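Local coordinates for protein putative NADPH-dependent oxidoreductase (Desulfitobacterium hafniense DCB-2, PDB 3DB2) that probably acts as an NADPH-dependent oxidoreductase, pairing a Rossmann-fold nucleotide-binding domain with a C-terminal domain of the GFO/IDH/MocA family, at residues L182-I187 with A332-A337; D188-L193 with T219-E224. All coordinates share one frame; numbering follows the deposited sequence.

Contact 1 (L182-I187 with A332-A337); sequences LGVHQI and AVVLAA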
loop_
_atom_site.group_PDB
_atom_site.type_symbol
_atom_site.label_atom_id
_atom_site.label_comp_id
_atom_site.label_asym_id
_atom_site.label_seq_id
_atom_site.Cartn_x
_atom_site.Cartn_y
_atom_site.Cartn_z
ATOM N N LEU C 182 11.109 -6.756 10.293
ATOM C CA LEU C 182 11.106 -5.738 9.250
ATOM C C LEU C 182 10.158 -4.622 9.672
ATOM O O LEU C 182 10.504 -3.443 9.608
ATOM C CB LEU C 182 10.682 -6.295 7.886
ATOM C CG LEU C 182 11.467 -7.480 7.325
ATOM C CD1 LEU C 182 11.068 -7.784 5.875
ATOM C CD2 LEU C 182 12.959 -7.219 7.420
ATOM N N GLY C 183 8.958 -4.936 10.101
ATOM C CA GLY C 183 7.941 -3.927 10.312
ATOM C C GLY C 183 8.286 -2.912 11.378
ATOM O O GLY C 183 7.834 -1.771 11.316
ATOM N N VAL C 184 9.057 -3.304 12.415
ATOM C CA VAL C 184 9.264 -2.337 13.506
ATOM C C VAL C 184 10.008 -1.112 13.026
ATOM O O VAL C 184 9.878 0.002 13.535
ATOM C CB VAL C 184 10.019 -3.054 14.644
ATOM C CG1 VAL C 184 10.601 -2.069 15.647
ATOM C CG2 VAL C 184 9.055 -4.004 15.337
ATOM N N HIS C 185 10.838 -1.299 11.984
ATOM C CA HIS C 185 11.540 -0.179 11.357
ATOM C C HIS C 185 10.543 0.832 10.783
ATOM O O HIS C 185 10.615 2.031 11.080
ATOM C CB HIS C 185 12.428 -0.621 10.213
ATOM C CG HIS C 185 13.664 -1.382 10.546
ATOM N ND1 HIS C 185 14.894 -0.782 10.696
ATOM C CD2 HIS C 185 13.849 -2.706 10.745
ATOM C CE1 HIS C 185 15.783 -1.711 10.973
ATOM N NE2 HIS C 185 15.180 -2.883 11.004
ATOM N N GLN C 186 9.626 0.283 9.981
ATOM C CA GLN C 186 8.604 1.153 9.358
ATOM C C GLN C 186 7.579 1.659 10.347
ATOM O O GLN C 186 7.127 2.821 10.235
ATOM C CB GLN C 186 7.937 0.431 8.177
ATOM C CG GLN C 186 8.931 0.173 7.042
ATOM C CD GLN C 186 9.244 1.397 6.202
ATOM O OE1 GLN C 186 9.353 2.541 6.646
ATOM N NE2 GLN C 186 9.440 1.133 4.923
ATOM N N ILE C 187 7.188 0.864 11.349
ATOM C CA ILE C 187 6.363 1.370 12.431
ATOM C C ILE C 187 6.980 2.563 13.136
ATOM O O ILE C 187 6.324 3.587 13.432
ATOM C CB ILE C 187 6.048 0.246 13.440
ATOM C CG1 ILE C 187 5.217 -0.834 12.712
ATOM C CG2 ILE C 187 5.381 0.774 14.691
ATOM C CD1 ILE C 187 5.028 -2.068 13.553
ATOM N N ALA C 332 3.893 -2.287 20.594
ATOM C CA ALA C 332 2.445 -2.345 20.773
ATOM C C ALA C 332 1.713 -2.395 19.433
ATOM O O ALA C 332 0.690 -3.060 19.300
ATOM C CB ALA C 332 1.991 -1.138 21.578
ATOM N N VAL C 333 2.222 -1.711 18.417
ATOM C CA VAL C 333 1.635 -1.839 17.079
ATOM C C VAL C 333 1.721 -3.282 16.594
ATOM O O VAL C 333 0.769 -3.853 16.058
ATOM C CB VAL C 333 2.299 -0.860 16.102
ATOM C CG1 VAL C 333 1.823 -0.962 14.673
ATOM C CG2 VAL C 333 2.027 0.581 16.577
ATOM N N VAL C 334 2.901 -3.903 16.780
ATOM C CA VAL C 334 3.098 -5.280 16.358
ATOM C C VAL C 334 2.148 -6.180 17.150
ATOM O O VAL C 334 1.517 -7.052 16.548
ATOM C CB VAL C 334 4.566 -5.728 16.505
ATOM C CG1 VAL C 334 4.713 -7.212 16.151
ATOM C CG2 VAL C 334 5.501 -4.920 15.609
ATOM N N LEU C 335 2.030 -5.969 18.460
ATOM C CA LEU C 335 1.189 -6.880 19.247
ATOM C C LEU C 335 -0.290 -6.685 18.874
ATOM O O LEU C 335 -1.058 -7.648 18.834
ATOM C CB LEU C 335 1.442 -6.690 20.733
ATOM C CG LEU C 335 2.875 -6.926 21.225
ATOM C CD1 LEU C 335 3.020 -6.521 22.690
ATOM C CD2 LEU C 335 3.313 -8.377 21.028
ATOM N N ALA C 336 -0.647 -5.444 18.578
ATOM C CA ALA C 336 -2.062 -5.177 18.232
ATOM C C ALA C 336 -2.401 -5.843 16.917
ATOM O O ALA C 336 -3.524 -6.354 16.744
ATOM C CB ALA C 336 -2.275 -3.681 18.206
ATOM N N ALA C 337 -1.432 -5.813 15.990
ATOM C CA ALA C 337 -1.595 -6.452 14.682
ATOM C C ALA C 337 -1.722 -7.959 14.781
ATOM O O ALA C 337 -2.549 -8.568 14.107
ATOM C CB ALA C 337 -0.436 -6.084 13.759
#
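Ile187 meets Val333 and Val334 where two helices of the C-terminal half of the chain pass one another, a worked example of how a few branched side chains can join helices whose backbones stay well apart. The axes of 183-187 and 332-337 come no closer than 10.4 Å and run at 118° to each other, and no hydrogen bond links them, so the contact rests on aliphatic carbons, mostly methyls. Its tight part lies around the end of Ile187. With CG1 anti to the carbonyl carbon (chi1 -63°) and the chain extended beyond it, CD1 is carried across the gap, 3.6 Å from Val333 CG1 and 3.5 Å from Val334 CG2. Ile187 and Val333 meet tip to tip, and the second branch of the isoleucine, CG2, settles 3.8 Å from Val333 CB; Val334, by contrast, crosses Ile187 at about a right angle. Replacing Ile187 with alanine would probably open a gap in front of both valines, since CG2 and the whole CG1-CD1 arm fill that space. The looser part is at Val184, which offers a single methyl: its CG2 lies 3.7 Å from Val334 CG2. This side is not open to solvent, for all four residues are buried; Val334 also packs on Leu179 and Thr180 of helix 178-181, and Val184 on His124. Helices packed through aliphatic side chains beside a large mixed sheet are consistent with the alpha/beta C-terminal domain of GFO/IDH/MocA-type oxidoreductases.

Contact 2 (D188-L193 with T219-E224); sequences DNLQFL and TLLEFE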
loop_
_atom_site.group_PDB
_atom_site.type_symbol
_atom_site.label_atom_id
_atom_site.label_comp_id
_atom_site.label_asym_id
_atom_site.label_seq_id
_atom_site.Cartn_x
_atom_site.Cartn_y
_atom_site.Cartn_z
ATOM N N ASP C 188 8.274 2.505 13.410
ATOM C CA ASP C 188 8.969 3.655 13.990
ATOM C C ASP C 188 8.982 4.804 12.979
ATOM O O ASP C 188 8.688 5.935 13.416
ATOM C CB ASP C 188 10.381 3.304 14.433
ATOM C CG ASP C 188 10.962 4.505 15.181
ATOM O OD1 ASP C 188 10.499 4.778 16.317
ATOM O OD2 ASP C 188 11.848 5.146 14.592
ATOM N N ASN C 189 9.294 4.534 11.713
ATOM C CA ASN C 189 9.247 5.624 10.739
ATOM C C ASN C 189 7.882 6.285 10.713
ATOM O O ASN C 189 7.789 7.509 10.621
ATOM C CB ASN C 189 9.627 5.144 9.333
ATOM C CG ASN C 189 11.113 4.837 9.257
ATOM O OD1 ASN C 189 11.897 5.331 10.066
ATOM N ND2 ASN C 189 11.458 4.030 8.263
ATOM N N LEU C 190 6.815 5.507 10.779
ATOM C CA LEU C 190 5.451 6.024 10.676
ATOM C C LEU C 190 5.068 6.916 11.845
ATOM O O LEU C 190 4.434 7.955 11.703
ATOM C CB LEU C 190 4.458 4.854 10.580
ATOM C CG LEU C 190 4.450 4.157 9.207
ATOM C CD1 LEU C 190 3.721 2.821 9.268
ATOM C CD2 LEU C 190 3.811 5.073 8.180
ATOM N N GLN C 191 5.449 6.530 13.064
ATOM C CA GLN C 191 5.110 7.367 14.220
ATOM C C GLN C 191 6.088 8.522 14.357
ATOM O O GLN C 191 5.737 9.565 14.898
ATOM C CB GLN C 191 5.032 6.464 15.450
ATOM C CG GLN C 191 3.861 5.477 15.354
ATOM C CD GLN C 191 3.608 4.677 16.625
ATOM O OE1 GLN C 191 2.579 4.773 17.283
ATOM N NE2 GLN C 191 4.542 3.807 17.009
ATOM N N PHE C 192 7.312 8.393 13.851
ATOM C CA PHE C 192 8.220 9.530 13.738
ATOM C C PHE C 192 7.644 10.614 12.830
ATOM O O PHE C 192 7.617 11.819 13.100
ATOM C CB PHE C 192 9.557 9.057 13.189
ATOM C CG PHE C 192 10.474 10.147 12.681
ATOM C CD1 PHE C 192 10.954 11.089 13.588
ATOM C CD2 PHE C 192 10.860 10.229 11.353
ATOM C CE1 PHE C 192 11.792 12.094 13.153
ATOM C CE2 PHE C 192 11.678 11.251 10.907
ATOM C CZ PHE C 192 12.137 12.181 11.827
ATOM N N LEU C 193 7.133 10.173 11.676
ATOM C CA LEU C 193 6.601 11.095 10.677
ATOM C C LEU C 193 5.257 11.691 11.086
ATOM O O LEU C 193 5.085 12.909 10.907
ATOM C CB LEU C 193 6.488 10.367 9.345
ATOM C CG LEU C 193 7.767 9.925 8.640
ATOM C CD1 LEU C 193 7.419 9.276 7.299
ATOM C CD2 LEU C 193 8.717 11.109 8.461
ATOM N N THR C 219 -1.166 -4.407 6.903
ATOM C CA THR C 219 -1.643 -3.806 8.137
ATOM C C THR C 219 -2.150 -2.386 7.843
ATOM O O THR C 219 -1.385 -1.674 7.166
ATOM C CB THR C 219 -0.521 -3.701 9.184
ATOM O OG1 THR C 219 0.060 -4.998 9.307
ATOM C CG2 THR C 219 -1.108 -3.272 10.513
ATOM N N LEU C 220 -3.327 -2.097 8.359
ATOM C CA LEU C 220 -3.842 -0.730 8.349
ATOM C C LEU C 220 -3.718 -0.124 9.756
ATOM O O LEU C 220 -3.943 -0.756 10.777
ATOM C CB LEU C 220 -5.293 -0.673 7.908
ATOM C CG LEU C 220 -5.572 -1.228 6.516
ATOM C CD1 LEU C 220 -7.047 -0.978 6.174
ATOM C CD2 LEU C 220 -4.651 -0.645 5.464
ATOM N N LEU C 221 -3.376 1.142 9.782
ATOM C CA LEU C 221 -3.240 1.976 10.954
ATOM C C LEU C 221 -4.083 3.240 10.824
ATOM O O LEU C 221 -4.181 3.840 9.762
ATOM C CB LEU C 221 -1.771 2.362 11.166
ATOM C CG LEU C 221 -0.760 1.228 10.946
ATOM C CD1 LEU C 221 0.454 1.732 10.184
ATOM C CD2 LEU C 221 -0.347 0.632 12.274
ATOM N N GLU C 222 -4.702 3.655 11.917
ATOM C CA GLU C 222 -5.306 4.984 12.040
ATOM C C GLU C 222 -4.562 5.698 13.169
ATOM O O GLU C 222 -4.390 5.069 14.228
ATOM C CB GLU C 222 -6.776 4.989 12.374
ATOM C CG GLU C 222 -7.678 4.529 11.253
ATOM C CD GLU C 222 -9.104 5.028 11.467
ATOM O OE1 GLU C 222 -9.665 4.833 12.558
ATOM O OE2 GLU C 222 -9.660 5.609 10.516
ATOM N N PHE C 223 -4.167 6.926 12.933
ATOM C CA PHE C 223 -3.396 7.740 13.862
ATOM C C PHE C 223 -4.324 8.460 14.845
ATOM O O PHE C 223 -5.522 8.547 14.592
ATOM C CB PHE C 223 -2.497 8.756 13.119
ATOM C CG PHE C 223 -1.329 7.951 12.516
ATOM C CD1 PHE C 223 -1.467 7.383 11.264
ATOM C CD2 PHE C 223 -0.173 7.785 13.233
ATOM C CE1 PHE C 223 -0.449 6.617 10.712
ATOM C CE2 PHE C 223 0.848 6.987 12.704
ATOM C CZ PHE C 223 0.690 6.393 11.468
ATOM N N GLU C 224 -3.758 8.946 15.947
ATOM C CA GLU C 224 -4.582 9.644 16.936
ATOM C C GLU C 224 -5.194 10.906 16.341
ATOM O O GLU C 224 -6.271 11.334 16.754
ATOM C CB GLU C 224 -3.726 9.937 18.177
ATOM C CG GLU C 224 -3.936 8.957 19.313
ATOM C CD GLU C 224 -2.750 8.071 19.620
ATOM O OE1 GLU C 224 -2.329 8.091 20.802
ATOM O OE2 GLU C 224 -2.265 7.385 18.691
#
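Leu190 packs against Leu221 and Phe223 in a helix-on-sheet contact of the alpha/beta C-terminal domain, as in GFO/IDH/MocA proteins, where helix 183-194 packs on one face of the large mixed sheet. The helix and strand 219-223 run nearly parallel, at 23°, with their axes 11.0 Å apart. Leu221 and Phe223, two apart on the strand, point to the same face of the sheet, and both turn to the helix.

The apolar part comes first. Leu190 and Leu221 cross at about a right angle and touch through single methyls, CD1 of Leu190 lying 3.6 Å from CD1 of Leu221. Leu221 has a second deposited conformer, so this pairing describes one of two states. Ala229, on the adjoining strand 228-234, touches Leu190, Leu221 and Phe223 and extends the apolar layer onto that strand. On the other face of the sheet, Leu220 packs on Leu220 of the second subunit.

Aromatic contacts make up the second group. Phe223 has CG anti to the carbonyl carbon (chi1 -74°), which swings the ring up from the strand to the helix. Its CZ approaches Leu190 CB at 4.2 Å, while the aliphatic stem of Gln191 comes to the ring edge, near its plane.

Polar bonds lie around the contact and do not cross it. The amide end of Gln191 is directed to other partners: OE1 accepts a hydrogen bond from Val197 N, at the start of the neighbouring strand 197-205. Glu222 forms a salt bridge with Lys205 of the second subunit. Back on the helix side, the backbone carbonyl of Leu190 makes a ring contact rather than a hydrogen bond, its O resting 3.8 Å from Phe223 CE2.

The two contacts divide helix 183-194 between them: contact 1 uses its first turn against helix 324-343, and contact 2 the following turns against strand 216-223 of the mixed sheet. Their centres are about 9 Å apart. Along the chain both segments of contact 2 fall between those of contact 1, so a shorter-range link, its segments separated by 25 residues, is enclosed by one spanning 144. They also meet directly: in one of the two conformers of Leu221, its CD2 lies 3.6 Å from Val333 CG1, which suggests that helix 183-194, helix 324-343 and the sheet share one core. That core probably backs the strand that faces the second subunit.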